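Local coordinates for protein trilobed Protease (Pyrococcus furiosus, PDB 2GOP) that forms the beta-propeller domain of a protease, a ring of blades with an open Velcro topology, and probably helps control which peptides reach its active site, at residues 20-25 with 306-311; 24-29 with 64-69. All coordinates share one frame; numbering follows the deposited sequence.

Contact 1. Residues 20-25 with 306-311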
# COMPACT_ATOMS: atom_id res chain seq x y z
N PRO A 20 -13.03 -1.81 16.33
CA PRO A 20 -14.40 -1.89 16.86
C PRO A 20 -15.22 -2.95 16.14
O PRO A 20 -15.13 -3.09 14.93
CB PRO A 20 -14.97 -0.50 16.58
CG PRO A 20 -14.23 -0.04 15.37
CD PRO A 20 -12.84 -0.61 15.50
N ARG A 21 -16.02 -3.68 16.91
CA ARG A 21 -16.82 -4.76 16.40
C ARG A 21 -18.18 -4.75 17.06
O ARG A 21 -18.32 -4.35 18.22
CB ARG A 21 -16.14 -6.10 16.71
CG ARG A 21 -14.79 -6.27 16.03
CD ARG A 21 -14.98 -6.69 14.61
NE ARG A 21 -13.83 -6.33 13.80
CZ ARG A 21 -13.64 -6.75 12.55
NH1 ARG A 21 -14.52 -7.55 11.96
NH2 ARG A 21 -12.54 -6.37 11.90
N THR A 22 -19.18 -5.24 16.32
CA THR A 22 -20.51 -5.39 16.89
C THR A 22 -21.28 -6.57 16.28
O THR A 22 -21.20 -6.84 15.09
CB THR A 22 -21.33 -4.09 16.72
OG1 THR A 22 -22.54 -4.19 17.48
CG2 THR A 22 -21.64 -3.82 15.25
N LYS A 23 -22.00 -7.28 17.15
CA LYS A 23 -23.00 -8.27 16.75
C LYS A 23 -24.13 -8.19 17.75
O LYS A 23 -23.88 -8.17 18.95
CB LYS A 23 -22.43 -9.69 16.77
CG LYS A 23 -21.36 -9.97 15.75
CD LYS A 23 -21.87 -9.90 14.32
CE LYS A 23 -20.78 -10.29 13.34
NZ LYS A 23 -21.22 -10.23 11.92
N GLY A 24 -25.36 -8.12 17.26
CA GLY A 24 -26.51 -8.04 18.13
C GLY A 24 -26.44 -6.85 19.06
O GLY A 24 -26.33 -5.72 18.61
N GLU A 25 -26.50 -7.12 20.36
CA GLU A 25 -26.44 -6.06 21.38
C GLU A 25 -25.06 -6.02 22.04
O GLU A 25 -24.88 -5.36 23.08
CB GLU A 25 -27.55 -6.27 22.42
CG GLU A 25 -28.96 -6.03 21.87
CD GLU A 25 -29.46 -4.60 22.07
OE1 GLU A 25 -28.66 -3.64 21.92
OE2 GLU A 25 -30.66 -4.44 22.38
N GLY A 306 -12.08 3.14 11.76
CA GLY A 306 -12.68 1.82 11.83
C GLY A 306 -14.11 1.85 12.34
O GLY A 306 -14.47 2.65 13.20
N PHE A 307 -14.92 0.94 11.81
CA PHE A 307 -16.30 0.82 12.22
C PHE A 307 -16.78 -0.59 11.96
O PHE A 307 -16.09 -1.39 11.32
CB PHE A 307 -17.17 1.80 11.42
CG PHE A 307 -17.29 1.42 9.96
CD1 PHE A 307 -16.30 1.79 9.06
CD2 PHE A 307 -18.37 0.70 9.51
CE1 PHE A 307 -16.40 1.42 7.73
CE2 PHE A 307 -18.47 0.33 8.18
CZ PHE A 307 -17.48 0.69 7.30
N ASP A 308 -17.97 -0.90 12.44
CA ASP A 308 -18.62 -2.16 12.13
C ASP A 308 -20.11 -1.94 12.19
O ASP A 308 -20.57 -0.95 12.76
CB ASP A 308 -18.20 -3.22 13.14
CG ASP A 308 -18.47 -4.63 12.67
OD1 ASP A 308 -18.68 -4.84 11.45
OD2 ASP A 308 -18.47 -5.52 13.53
N VAL A 309 -20.87 -2.85 11.60
CA VAL A 309 -22.33 -2.74 11.57
C VAL A 309 -23.00 -4.12 11.65
O VAL A 309 -22.58 -5.06 10.98
CB VAL A 309 -22.81 -1.97 10.31
CG1 VAL A 309 -22.17 -2.56 9.04
CG2 VAL A 309 -24.32 -1.99 10.20
N ASP A 310 -24.01 -4.23 12.51
CA ASP A 310 -24.89 -5.39 12.50
C ASP A 310 -26.31 -4.86 12.73
O ASP A 310 -26.92 -4.35 11.79
CB ASP A 310 -24.43 -6.44 13.53
CG ASP A 310 -25.26 -7.72 13.49
OD1 ASP A 310 -25.54 -8.24 12.39
OD2 ASP A 310 -25.64 -8.22 14.57
N GLU A 311 -26.83 -4.93 13.95
CA GLU A 311 -28.13 -4.32 14.26
C GLU A 311 -27.96 -2.82 14.46
O GLU A 311 -28.88 -2.03 14.19
CB GLU A 311 -28.75 -4.93 15.52
CG GLU A 311 -29.23 -6.36 15.32
CD GLU A 311 -29.71 -7.00 16.61
OE1 GLU A 311 -30.14 -8.18 16.55
OE2 GLU A 311 -29.64 -6.34 17.67
O HOH W 1 -25.30 -4.62 16.45
O HOH W 2 -21.07 -7.28 12.38
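D308, in strand 306-309, and D310, just past its end, reach to the backbone of segment 20-25, each carboxylate meeting a main-chain N-H. In D308, CG stands anti to the backbone N (chi1 -162°), which puts it on the side facing strand 20-23; OD2 accepts from T22 N at 2.9 Å, the N-H coming from the anti side, somewhat out of the carboxylate plane. D310 repeats the scheme two residues on: its OD2 offers the anti lone pair to G24 N at 2.7 Å, in a nearly straight bond (175° at the hydrogen). The aliphatic part of R21 crosses D308 obliquely, with CD 3.8 Å from OD2, while its guanidinium turns to D19. K23 lies at about a right angle to D310, its CD 4.1 Å from D310 CG. Between these pairs the T22 methyl CG2 approaches D310 N at 3.6 Å; at the start of the seam P20 CG rests 3.5 Å from G306 O. One water donates to T22 OG1 and G24 O and accepts from E311 N; T22 OG1 is also hydrogen-bonded to L26 O. D308 OD1 forms a salt bridge with K269, so an alanine here would probably leave both T22 N and the K269 ammonium without this acceptor and weaken the join between the strands. The strand axes run parallel (4° apart, 5.5 Å at closest approach). Strand 16-23 pairs on its other edge with strand 26-35, and strand 303-309 with strand 313-318, so the seam joins the first and last blades of the propeller.

Contact 2. Residues 24-29 with 64-69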
# COMPACT_ATOMS: atom_id res chain seq x y z
N GLY A 24 -25.36 -8.12 17.26
CA GLY A 24 -26.51 -8.04 18.13
C GLY A 24 -26.44 -6.85 19.06
O GLY A 24 -26.33 -5.72 18.61
N GLU A 25 -26.50 -7.12 20.36
CA GLU A 25 -26.44 -6.06 21.38
C GLU A 25 -25.06 -6.02 22.04
O GLU A 25 -24.88 -5.36 23.08
CB GLU A 25 -27.55 -6.27 22.42
CG GLU A 25 -28.96 -6.03 21.87
CD GLU A 25 -29.46 -4.60 22.07
OE1 GLU A 25 -28.66 -3.64 21.92
OE2 GLU A 25 -30.66 -4.44 22.38
N LEU A 26 -24.10 -6.70 21.44
CA LEU A 26 -22.71 -6.68 21.92
C LEU A 26 -21.84 -5.79 21.04
O LEU A 26 -21.97 -5.77 19.82
CB LEU A 26 -22.11 -8.09 21.93
CG LEU A 26 -22.69 -9.06 22.97
CD1 LEU A 26 -21.98 -10.40 22.88
CD2 LEU A 26 -22.59 -8.49 24.38
N VAL A 27 -20.95 -5.05 21.69
CA VAL A 27 -19.84 -4.40 21.01
C VAL A 27 -18.56 -4.93 21.64
O VAL A 27 -18.56 -5.32 22.81
CB VAL A 27 -19.91 -2.86 21.10
CG1 VAL A 27 -21.22 -2.36 20.51
CG2 VAL A 27 -19.75 -2.39 22.53
N ALA A 28 -17.49 -4.98 20.86
CA ALA A 28 -16.17 -5.28 21.39
C ALA A 28 -15.12 -4.43 20.69
O ALA A 28 -15.34 -3.91 19.59
CB ALA A 28 -15.83 -6.77 21.23
N TYR A 29 -13.98 -4.31 21.36
CA TYR A 29 -12.86 -3.53 20.86
C TYR A 29 -11.60 -3.89 21.62
O TYR A 29 -11.65 -4.54 22.67
CB TYR A 29 -13.13 -2.03 20.98
CG TYR A 29 -13.51 -1.58 22.36
CD1 TYR A 29 -14.82 -1.67 22.81
CD2 TYR A 29 -12.55 -1.06 23.24
CE1 TYR A 29 -15.18 -1.25 24.06
CE2 TYR A 29 -12.90 -0.64 24.51
CZ TYR A 29 -14.21 -0.74 24.91
OH TYR A 29 -14.58 -0.33 26.17
N PRO A 64 -10.60 -9.04 17.88
CA PRO A 64 -11.88 -9.54 18.39
C PRO A 64 -12.88 -9.77 17.27
O PRO A 64 -13.08 -8.88 16.43
CB PRO A 64 -12.36 -8.41 19.30
CG PRO A 64 -11.70 -7.19 18.76
CD PRO A 64 -10.33 -7.67 18.34
N ARG A 65 -13.47 -10.96 17.23
CA ARG A 65 -14.49 -11.29 16.24
C ARG A 65 -15.64 -11.96 16.96
O ARG A 65 -15.50 -13.08 17.45
CB ARG A 65 -13.91 -12.22 15.15
CG ARG A 65 -12.70 -11.63 14.40
CD ARG A 65 -13.05 -10.42 13.55
NE ARG A 65 -11.92 -9.96 12.74
CZ ARG A 65 -11.02 -9.04 13.09
NH1 ARG A 65 -11.09 -8.39 14.25
NH2 ARG A 65 -10.04 -8.73 12.25
N ILE A 66 -16.75 -11.26 17.09
CA ILE A 66 -17.91 -11.79 17.78
C ILE A 66 -18.67 -12.64 16.78
O ILE A 66 -18.91 -12.20 15.67
CB ILE A 66 -18.86 -10.68 18.29
CG1 ILE A 66 -18.12 -9.73 19.24
CG2 ILE A 66 -20.08 -11.32 18.99
CD1 ILE A 66 -18.69 -8.32 19.25
N SER A 67 -19.06 -13.85 17.17
CA SER A 67 -19.86 -14.70 16.30
C SER A 67 -21.24 -14.06 16.09
O SER A 67 -21.78 -13.44 17.00
CB SER A 67 -20.01 -16.11 16.88
OG SER A 67 -20.73 -16.11 18.11
N PRO A 68 -21.81 -14.19 14.88
CA PRO A 68 -23.15 -13.62 14.63
C PRO A 68 -24.18 -13.85 15.75
O PRO A 68 -24.97 -12.96 16.06
CB PRO A 68 -23.57 -14.32 13.34
CG PRO A 68 -22.26 -14.53 12.60
CD PRO A 68 -21.26 -14.86 13.68
N ASP A 69 -24.16 -15.03 16.37
CA ASP A 69 -25.14 -15.36 17.42
C ASP A 69 -24.75 -14.84 18.81
O ASP A 69 -25.44 -15.11 19.79
CB ASP A 69 -25.40 -16.87 17.46
CG ASP A 69 -24.22 -17.68 17.95
OD1 ASP A 69 -23.14 -17.11 18.24
OD2 ASP A 69 -24.36 -18.91 18.02
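The puckered ring of P64 meets strand 26-29 through individual atoms, P64 CB lying 4.3 Å from A28 CB and P64 CG 4.4 Å from Y29 C, where two successive blades of a beta-propeller pack together. The same ring also touches D19 and I45. The phenol of Y29 belongs to the other side of its strand, where it packs on L17, V46 and L326 and its OH bonds to Y339. The guanidinium of R65, whose side chain points away from strand 26-29, bonds within its own segment: NH1 donates to P64 O at 3.0 Å, with the oxygen practically in the guanidinium plane but the donor well above the carbonyl plane. NH1 also forms a salt bridge with D19. The strands run nearly antiparallel (166°), but their axes come no closer than 7.2 Å, a spacing too wide for backbone pairing, and the contact is apolar. I66 carries most of it. Its CG1 sits beside the backbone N, anti to the carbonyl carbon (chi1 -58°); chi2, nearer anti (152°), then carries CD1 to the other strand, 4.4 Å from L26 CB. That methyl, I66 CD1, ends 3.8 Å from A28 CB and 3.9 Å from A28 N.

Overall arrangement
From the N terminus, the chain lays down strand 16-23, turns through G24 and E25, and returns as strand 26-35; the two contacts share that turn. Contact 2 closes a short loop of 34 residues and ties the first blade to the second. Contact 1 spans 280 residues, through the intervening blades, and brings the last blade back to the first. Apart from the shared G24 and E25, the shorter span falls within the longer. Their centres are 7 Å apart, joined by R21 N to A28 O at 2.8 Å, probably a hydrogen bond. D19 forms salt bridges with both R21 and R65, further linking the first blade's inner edge to the second.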